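Local coordinates for nisin biosynthesis protein nisC (PDB 2G0D) that catalyses, as a zinc-dependent lantibiotic cyclase, the formation of the thioether rings of nisin by adding cysteine thiols to dehydrated residues, at residues 282-293 with 330-341. Sequence-based numbering, arbitrary orientation.
Sequences PGISLLYLYGGL and LIEICSLFKRLL
Leu289 and Ile333 interlock helices 281-294 and 327-341 of the LanC alpha-toroid as knobs into holes. Over segments 282-293 and 330-341 the axes run nearly parallel, 20° apart and 10.2 Å at closest approach, consistent with successive inner helices of the toroid, with helix 298-314, probably an outer one, between them in sequence. Leu289 enters the hole formed by Leu336, Phe337, Leu340 and Leu341. With CG anti to the backbone N (chi1 175°), it sends CD2 over the centre of one face of the Phe337 ring, a CH-pi contact 3.8 Å from the centroid and 13° off the normal, while CD1 turns to Leu341 CD1. Ile333 fills the complementary hole of Pro282, Gly283, Ser285 and Leu286, its CD1 against Pro282 and its CG2 against Leu286 CD2. At the N-terminal end, Pro282 CG rests 3.6 Å from Leu330 CD1; the Leu330 side chain lies about 9 Å from the zinc ion bound by Cys278, Cys324 and His325. Tyr290 OH hydrogen-bonds to Leu400 O and Phe402 N, tying the interface to the C-terminal part of the chain, while Leu340 CD1 meets the edge of its ring. Ser285 turns its hydroxyl back onto its own helix, OG donating to Pro282 O over 2.6 Å, and the same OG lies 3.5 Å from Phe337 CE1.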
loop_
_atom_site.group_PDB
_atom_site.type_symbol
_atom_site.label_atom_id
_atom_site.label_comp_id
_atom_site.label_asym_id
_atom_site.label_seq_id
_atom_site.Cartn_x
_atom_site.Cartn_y
_atom_site.Cartn_z
ATOM N N PRO A 282 11.900 -5.059 1.709
ATOM C CA PRO A 282 11.452 -3.694 2.080
ATOM C C PRO A 282 10.037 -3.634 2.626
ATOM O O PRO A 282 9.828 -3.032 3.669
ATOM C CB PRO A 282 11.590 -2.901 0.774
ATOM C CG PRO A 282 12.732 -3.680 0.022
ATOM C CD PRO A 282 12.367 -5.112 0.302
ATOM N N GLY A 283 9.090 -4.278 1.964
ATOM C CA GLY A 283 7.706 -4.313 2.473
ATOM C C GLY A 283 7.560 -5.145 3.733
ATOM O O GLY A 283 6.846 -4.769 4.654
ATOM N N ILE A 284 8.229 -6.295 3.765
ATOM C CA ILE A 284 8.235 -7.166 4.947
ATOM C C ILE A 284 8.794 -6.425 6.176
ATOM O O ILE A 284 8.315 -6.643 7.285
ATOM C CB ILE A 284 8.984 -8.503 4.652
ATOM C CG1 ILE A 284 8.155 -9.381 3.696
ATOM C CG2 ILE A 284 9.360 -9.252 5.949
ATOM C CD1 ILE A 284 8.981 -10.391 2.919
ATOM N N SER A 285 9.768 -5.527 5.986
ATOM C CA SER A 285 10.334 -4.774 7.124
ATOM C C SER A 285 9.279 -3.930 7.832
ATOM O O SER A 285 9.405 -3.659 9.018
ATOM C CB SER A 285 11.510 -3.886 6.704
ATOM O OG SER A 285 11.108 -2.734 5.949
ATOM N N LEU A 286 8.250 -3.500 7.098
ATOM C CA LEU A 286 7.129 -2.741 7.693
ATOM C C LEU A 286 6.349 -3.589 8.714
ATOM O O LEU A 286 5.995 -3.115 9.792
ATOM C CB LEU A 286 6.197 -2.178 6.593
ATOM C CG LEU A 286 6.801 -1.086 5.679
ATOM C CD1 LEU A 286 5.873 -0.718 4.490
ATOM C CD2 LEU A 286 7.109 0.117 6.498
ATOM N N LEU A 287 6.095 -4.848 8.385
ATOM C CA LEU A 287 5.481 -5.771 9.351
ATOM C C LEU A 287 6.253 -5.792 10.680
ATOM O O LEU A 287 5.653 -5.705 11.739
ATOM C CB LEU A 287 5.396 -7.201 8.775
ATOM C CG LEU A 287 4.927 -8.282 9.769
ATOM C CD1 LEU A 287 3.450 -8.079 10.192
ATOM C CD2 LEU A 287 5.119 -9.676 9.180
ATOM N N TYR A 288 7.575 -5.889 10.620
ATOM C CA TYR A 288 8.363 -6.055 11.827
ATOM C C TYR A 288 8.392 -4.726 12.600
ATOM O O TYR A 288 8.364 -4.695 13.839
ATOM C CB TYR A 288 9.778 -6.519 11.473
ATOM C CG TYR A 288 9.923 -8.018 11.207
ATOM C CD1 TYR A 288 10.382 -8.876 12.220
ATOM C CD2 TYR A 288 9.607 -8.580 9.960
ATOM C CE1 TYR A 288 10.520 -10.258 12.011
ATOM C CE2 TYR A 288 9.754 -9.973 9.735
ATOM C CZ TYR A 288 10.224 -10.796 10.771
ATOM O OH TYR A 288 10.383 -12.159 10.593
ATOM N N LEU A 289 8.430 -3.635 11.848
ATOM C CA LEU A 289 8.481 -2.313 12.412
ATOM C C LEU A 289 7.176 -2.089 13.181
ATOM O O LEU A 289 7.197 -1.829 14.388
ATOM C CB LEU A 289 8.646 -1.279 11.269
ATOM C CG LEU A 289 8.584 0.179 11.709
ATOM C CD1 LEU A 289 9.711 0.409 12.752
ATOM C CD2 LEU A 289 8.690 1.145 10.548
ATOM N N TYR A 290 6.051 -2.200 12.460
ATOM C CA TYR A 290 4.732 -1.971 13.011
ATOM C C TYR A 290 4.364 -2.973 14.104
ATOM O O TYR A 290 3.823 -2.582 15.140
ATOM C CB TYR A 290 3.680 -1.968 11.905
ATOM C CG TYR A 290 3.823 -0.835 10.872
ATOM C CD1 TYR A 290 4.356 0.420 11.225
ATOM C CD2 TYR A 290 3.386 -1.015 9.572
ATOM C CE1 TYR A 290 4.463 1.457 10.280
ATOM C CE2 TYR A 290 3.494 0.002 8.621
ATOM C CZ TYR A 290 4.022 1.229 8.981
ATOM O OH TYR A 290 4.134 2.208 8.021
ATOM N N GLY A 291 4.641 -4.256 13.869
ATOM C CA GLY A 291 4.466 -5.304 14.907
ATOM C C GLY A 291 5.267 -4.996 16.159
ATOM O O GLY A 291 4.736 -5.039 17.285
ATOM N N GLY A 292 6.537 -4.649 15.965
ATOM C CA GLY A 292 7.437 -4.295 17.058
ATOM C C GLY A 292 6.985 -3.100 17.874
ATOM O O GLY A 292 7.082 -3.113 19.115
ATOM N N LEU A 293 6.517 -2.056 17.194
ATOM C CA LEU A 293 5.986 -0.882 17.890
ATOM C C LEU A 293 4.635 -1.201 18.535
ATOM O O LEU A 293 4.417 -0.813 19.682
ATOM C CB LEU A 293 5.899 0.359 16.991
ATOM C CG LEU A 293 7.228 0.851 16.374
ATOM C CD1 LEU A 293 6.962 1.878 15.233
ATOM C CD2 LEU A 293 8.206 1.406 17.412
ATOM N N LEU A 330 11.322 1.824 -2.109
ATOM C CA LEU A 330 12.358 1.519 -1.082
ATOM C C LEU A 330 12.751 2.781 -0.323
ATOM O O LEU A 330 12.788 2.821 0.903
ATOM C CB LEU A 330 13.587 0.916 -1.792
ATOM C CG LEU A 330 13.647 -0.627 -1.851
ATOM C CD1 LEU A 330 12.450 -1.199 -2.594
ATOM C CD2 LEU A 330 14.971 -1.170 -2.433
ATOM N N ILE A 331 13.041 3.835 -1.075
ATOM C CA ILE A 331 13.386 5.117 -0.500
ATOM C C ILE A 331 12.292 5.659 0.446
ATOM O O ILE A 331 12.579 6.117 1.553
ATOM C CB ILE A 331 13.796 6.124 -1.642
ATOM C CG1 ILE A 331 15.151 5.711 -2.240
ATOM C CG2 ILE A 331 13.875 7.574 -1.155
ATOM C CD1 ILE A 331 16.390 5.813 -1.275
ATOM N N GLU A 332 11.041 5.591 0.024
ATOM C CA GLU A 332 9.961 6.100 0.842
ATOM C C GLU A 332 9.744 5.322 2.141
ATOM O O GLU A 332 9.307 5.893 3.167
ATOM C CB GLU A 332 8.647 6.186 0.048
ATOM C CG GLU A 332 7.614 7.033 0.802
ATOM C CD GLU A 332 7.943 8.530 0.805
ATOM O OE1 GLU A 332 8.739 8.952 -0.062
ATOM O OE2 GLU A 332 7.392 9.296 1.647
ATOM N N ILE A 333 9.985 4.013 2.066
ATOM C CA ILE A 333 10.016 3.182 3.261
ATOM C C ILE A 333 11.138 3.602 4.231
ATOM O O ILE A 333 10.891 3.703 5.438
ATOM C CB ILE A 333 10.143 1.694 2.897
ATOM C CG1 ILE A 333 8.904 1.234 2.121
ATOM C CG2 ILE A 333 10.304 0.862 4.172
ATOM C CD1 ILE A 333 9.144 -0.003 1.241
ATOM N N CYS A 334 12.353 3.848 3.714
ATOM C CA CYS A 334 13.446 4.366 4.548
ATOM C C CYS A 334 13.067 5.692 5.198
ATOM O O CYS A 334 13.425 5.962 6.340
ATOM C CB CYS A 334 14.713 4.597 3.727
ATOM S SG CYS A 334 15.433 3.109 3.007
ATOM N N SER A 335 12.369 6.534 4.454
ATOM C CA SER A 335 12.016 7.835 4.960
ATOM C C SER A 335 10.995 7.677 6.115
ATOM O O SER A 335 11.024 8.432 7.108
ATOM C CB SER A 335 11.465 8.682 3.820
ATOM O OG SER A 335 11.154 9.971 4.279
ATOM N N LEU A 336 10.112 6.693 5.975
ATOM C CA LEU A 336 9.191 6.360 7.052
ATOM C C LEU A 336 9.896 5.808 8.300
ATOM O O LEU A 336 9.616 6.272 9.406
ATOM C CB LEU A 336 8.044 5.432 6.600
ATOM C CG LEU A 336 7.295 5.104 7.889
ATOM C CD1 LEU A 336 6.123 6.053 8.174
ATOM C CD2 LEU A 336 6.904 3.660 7.987
ATOM N N PHE A 337 10.803 4.843 8.133
ATOM C CA PHE A 337 11.680 4.416 9.246
ATOM C C PHE A 337 12.349 5.574 9.992
ATOM O O PHE A 337 12.334 5.620 11.227
ATOM C CB PHE A 337 12.761 3.470 8.757
ATOM C CG PHE A 337 12.362 2.039 8.749
ATOM C CD1 PHE A 337 11.428 1.554 7.823
ATOM C CD2 PHE A 337 12.936 1.146 9.666
ATOM C CE1 PHE A 337 11.068 0.204 7.823
ATOM C CE2 PHE A 337 12.590 -0.193 9.667
ATOM C CZ PHE A 337 11.665 -0.674 8.743
ATOM N N LYS A 338 12.943 6.507 9.241
ATOM C CA LYS A 338 13.647 7.649 9.831
ATOM C C LYS A 338 12.693 8.546 10.631
ATOM O O LYS A 338 13.002 8.947 11.742
ATOM C CB LYS A 338 14.345 8.461 8.737
ATOM C CG LYS A 338 15.214 9.579 9.272
ATOM C CD LYS A 338 15.761 10.453 8.172
ATOM C CE LYS A 338 16.611 11.569 8.762
ATOM N NZ LYS A 338 17.895 11.042 9.313
ATOM N N ARG A 339 11.534 8.847 10.041
ATOM C CA ARG A 339 10.459 9.592 10.685
ATOM C C ARG A 339 10.007 8.959 12.020
ATOM O O ARG A 339 9.783 9.679 12.984
ATOM C CB ARG A 339 9.251 9.690 9.731
ATOM C CG ARG A 339 8.169 10.707 10.156
ATOM C CD ARG A 339 7.528 11.398 8.921
ATOM N NE ARG A 339 7.161 10.349 8.028
ATOM C CZ ARG A 339 7.772 10.041 6.889
ATOM N NH1 ARG A 339 8.771 10.762 6.387
ATOM N NH2 ARG A 339 7.343 8.983 6.253
ATOM N N LEU A 340 9.842 7.632 12.073
ATOM C CA LEU A 340 9.311 7.005 13.303
ATOM C C LEU A 340 10.395 6.717 14.364
ATOM O O LEU A 340 10.140 6.838 15.558
ATOM C CB LEU A 340 8.501 5.740 12.997
ATOM C CG LEU A 340 7.227 5.883 12.130
ATOM C CD1 LEU A 340 6.540 4.543 11.940
ATOM C CD2 LEU A 340 6.252 6.921 12.683
ATOM N N LEU A 341 11.602 6.384 13.906
ATOM C CA LEU A 341 12.692 5.896 14.763
ATOM C C LEU A 341 13.822 6.909 14.958
ATOM O O LEU A 341 14.661 6.761 15.855
ATOM C CB LEU A 341 13.247 4.580 14.192
ATOM C CG LEU A 341 12.232 3.428 14.002
ATOM C CD1 LEU A 341 12.938 2.115 13.641
ATOM C CD2 LEU A 341 11.414 3.211 15.249
#